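Local coordinates for IroE protein (Escherichia coli, PDB 2GZS) that hydrolyses the trilactone siderophore enterobactin and its C-glucosylated forms, preferring the iron-free compounds and usually cutting once to give linear trimers, at residues I45-D50 / Q141-W146. Residues are numbered along the deposited sequence; the frame is centred on the assembly and turned at random.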
loop_
_atom_site.group_PDB
_atom_site.type_symbol
_atom_site.label_atom_id
_atom_site.label_comp_id
_atom_site.label_asym_id
_atom_site.label_seq_id
_atom_site.Cartn_x
_atom_site.Cartn_y
_atom_site.Cartn_z
ATOM N N ILE A 45 1.594 -5.491 10.270
ATOM C CA ILE A 45 1.206 -4.097 10.141
ATOM C C ILE A 45 1.109 -3.756 8.645
ATOM O O ILE A 45 2.009 -4.205 7.916
ATOM C CB ILE A 45 2.200 -3.142 10.861
ATOM C CG1 ILE A 45 1.758 -1.676 10.833
ATOM C CG2 ILE A 45 3.651 -3.330 10.352
ATOM C CD1 ILE A 45 2.613 -0.754 11.748
ATOM N N LEU A 46 0.046 -3.039 8.264
ATOM C CA LEU A 46 -0.112 -2.754 6.832
ATOM C C LEU A 46 -0.205 -1.231 6.688
ATOM O O LEU A 46 -1.092 -0.624 7.284
ATOM C CB LEU A 46 -1.357 -3.465 6.330
ATOM C CG LEU A 46 -1.548 -3.324 4.787
ATOM C CD1 LEU A 46 -0.410 -3.847 3.944
ATOM C CD2 LEU A 46 -2.861 -4.001 4.405
ATOM N N TYR A 47 0.716 -0.659 5.917
ATOM C CA TYR A 47 0.763 0.747 5.570
ATOM C C TYR A 47 -0.037 0.964 4.269
ATOM O O TYR A 47 0.231 0.163 3.337
ATOM C CB TYR A 47 2.223 1.186 5.375
ATOM C CG TYR A 47 2.982 1.319 6.705
ATOM C CD1 TYR A 47 3.130 2.574 7.281
ATOM C CD2 TYR A 47 3.466 0.169 7.291
ATOM C CE1 TYR A 47 3.812 2.736 8.509
ATOM C CE2 TYR A 47 4.142 0.339 8.506
ATOM C CZ TYR A 47 4.297 1.577 9.061
ATOM O OH TYR A 47 4.980 1.683 10.288
HETATM N N MSE A 48 -0.962 1.882 4.265
HETATM C CA MSE A 48 -1.915 1.992 3.168
HETATM C C MSE A 48 -1.965 3.418 2.643
HETATM O O MSE A 48 -2.178 4.372 3.376
HETATM C CB MSE A 48 -3.324 1.606 3.712
HETATM C CG MSE A 48 -3.214 0.145 4.276
HETATM SE SE MSE A 48 -4.964 -0.609 4.703
HETATM C CE MSE A 48 -5.087 1.146 5.427
ATOM N N LEU A 49 -1.731 3.518 1.307
ATOM C CA LEU A 49 -1.825 4.860 0.727
ATOM C C LEU A 49 -3.285 5.316 0.539
ATOM O O LEU A 49 -4.239 4.577 0.791
ATOM C CB LEU A 49 -1.119 4.843 -0.629
ATOM C CG LEU A 49 0.353 4.391 -0.613
ATOM C CD1 LEU A 49 1.015 4.764 -1.967
ATOM C CD2 LEU A 49 1.217 4.737 0.530
ATOM N N ASP A 50 -3.476 6.551 0.094
ATOM C CA ASP A 50 -4.808 7.141 0.022
ATOM C C ASP A 50 -5.566 6.979 1.322
ATOM O O ASP A 50 -6.715 6.540 1.345
ATOM C CB ASP A 50 -5.584 6.558 -1.184
ATOM C CG ASP A 50 -4.939 6.984 -2.506
ATOM O OD1 ASP A 50 -4.568 8.193 -2.608
ATOM O OD2 ASP A 50 -4.884 6.080 -3.367
ATOM N N GLN A 141 8.662 -8.900 10.354
ATOM C CA GLN A 141 8.643 -9.754 9.151
ATOM C C GLN A 141 7.302 -9.696 8.458
ATOM O O GLN A 141 7.175 -10.275 7.379
ATOM C CB GLN A 141 9.022 -11.174 9.597
ATOM C CG GLN A 141 10.414 -11.245 10.244
ATOM C CD GLN A 141 10.848 -12.705 10.299
ATOM O OE1 GLN A 141 10.739 -13.378 11.326
ATOM N NE2 GLN A 141 11.312 -13.162 9.138
ATOM N N ARG A 142 6.291 -9.078 9.039
ATOM C CA ARG A 142 4.923 -9.036 8.591
ATOM C C ARG A 142 4.548 -7.567 8.345
ATOM O O ARG A 142 3.402 -7.212 8.577
ATOM C CB ARG A 142 3.956 -9.637 9.617
ATOM C CG ARG A 142 4.189 -11.147 9.855
ATOM C CD ARG A 142 3.359 -11.958 8.887
ATOM N NE ARG A 142 2.026 -12.325 9.292
ATOM C CZ ARG A 142 1.427 -12.755 10.381
ATOM N NH1 ARG A 142 2.071 -12.965 11.527
ATOM N NH2 ARG A 142 0.108 -12.998 10.356
ATOM N N ARG A 143 5.500 -6.765 7.928
ATOM C CA ARG A 143 5.223 -5.368 7.539
ATOM C C ARG A 143 4.860 -5.297 6.063
ATOM O O ARG A 143 5.647 -5.752 5.235
ATOM C CB ARG A 143 6.455 -4.516 7.835
ATOM C CG ARG A 143 6.179 -3.030 7.617
ATOM C CD ARG A 143 7.425 -2.274 7.938
ATOM N NE ARG A 143 7.807 -2.060 9.360
ATOM C CZ ARG A 143 9.065 -2.264 9.767
ATOM N NH1 ARG A 143 10.092 -2.640 8.998
ATOM N NH2 ARG A 143 9.417 -2.068 11.026
ATOM N N GLY A 144 3.676 -4.744 5.795
ATOM C CA GLY A 144 3.240 -4.697 4.361
ATOM C C GLY A 144 2.880 -3.271 3.996
ATOM O O GLY A 144 2.736 -2.351 4.757
ATOM N N LEU A 145 2.799 -3.105 2.636
ATOM C CA LEU A 145 2.506 -1.819 1.983
ATOM C C LEU A 145 1.414 -2.057 0.935
ATOM O O LEU A 145 1.591 -3.015 0.164
ATOM C CB LEU A 145 3.809 -1.296 1.344
ATOM C CG LEU A 145 3.579 0.048 0.537
ATOM C CD1 LEU A 145 3.290 1.194 1.483
ATOM C CD2 LEU A 145 4.861 0.302 -0.239
ATOM N N TRP A 146 0.401 -1.243 0.865
ATOM C CA TRP A 146 -0.669 -1.349 -0.140
ATOM C C TRP A 146 -0.920 0.017 -0.745
ATOM O O TRP A 146 -0.923 1.051 -0.099
ATOM C CB TRP A 146 -1.997 -1.831 0.580
ATOM C CG TRP A 146 -3.197 -1.788 -0.365
ATOM C CD1 TRP A 146 -3.626 -2.813 -1.194
ATOM C CD2 TRP A 146 -4.088 -0.666 -0.568
ATOM N NE1 TRP A 146 -4.726 -2.340 -1.880
ATOM C CE2 TRP A 146 -5.053 -1.076 -1.548
ATOM C CE3 TRP A 146 -4.154 0.634 -0.019
ATOM C CZ2 TRP A 146 -6.080 -0.197 -1.971
ATOM C CZ3 TRP A 146 -5.196 1.505 -0.454
ATOM C CH2 TRP A 146 -6.115 1.045 -1.411
#
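Leu46 CD1 packs tightly on the peptide joining Gly144 to Leu145, 3.3 Å from Gly144 C and 3.5 Å from Leu145 N, filling the place a CB at Gly144 would need. Chi1 (-175°) sets Leu46 CG anti to the backbone N, and chi2 (59°) turns CD1 to the neighbouring strand. Further along this face, which helix 247-262 covers, Met48 CB meets Trp146 CE3 (3.9 Å). Separately, the backbone O of Leu49 lies at the edge of the indole, 3.5 Å from Trp146 CZ3. On the other face Leu145 CD1 packs 4.0 Å from Tyr47 CB; it also touches Leu49 CD2. Strands 43-48 and 143-148 run parallel in the central sheet of the alpha/beta-hydrolase fold, the second leading into the nucleophile elbow carrying active-site Ser149. Their ladder alternates: Ile45, Tyr47 and Leu49 N donate to Arg142, Gly144 and Trp146 O, while Ile45 and Tyr47 O accept from Gly144 and Trp146 N; Leu46 and Met48 bond to strand 73-79 instead. Toward the polar edge, Arg143 CG lies 3.7 Å from Ile45 CG2 and 4.0 Å from Tyr47 CE2. Beyond them, Glu133 OE1 forms a salt bridge with Arg143 NH2, and Glu133 OE2 is hydrogen-bonded to Tyr47 OH.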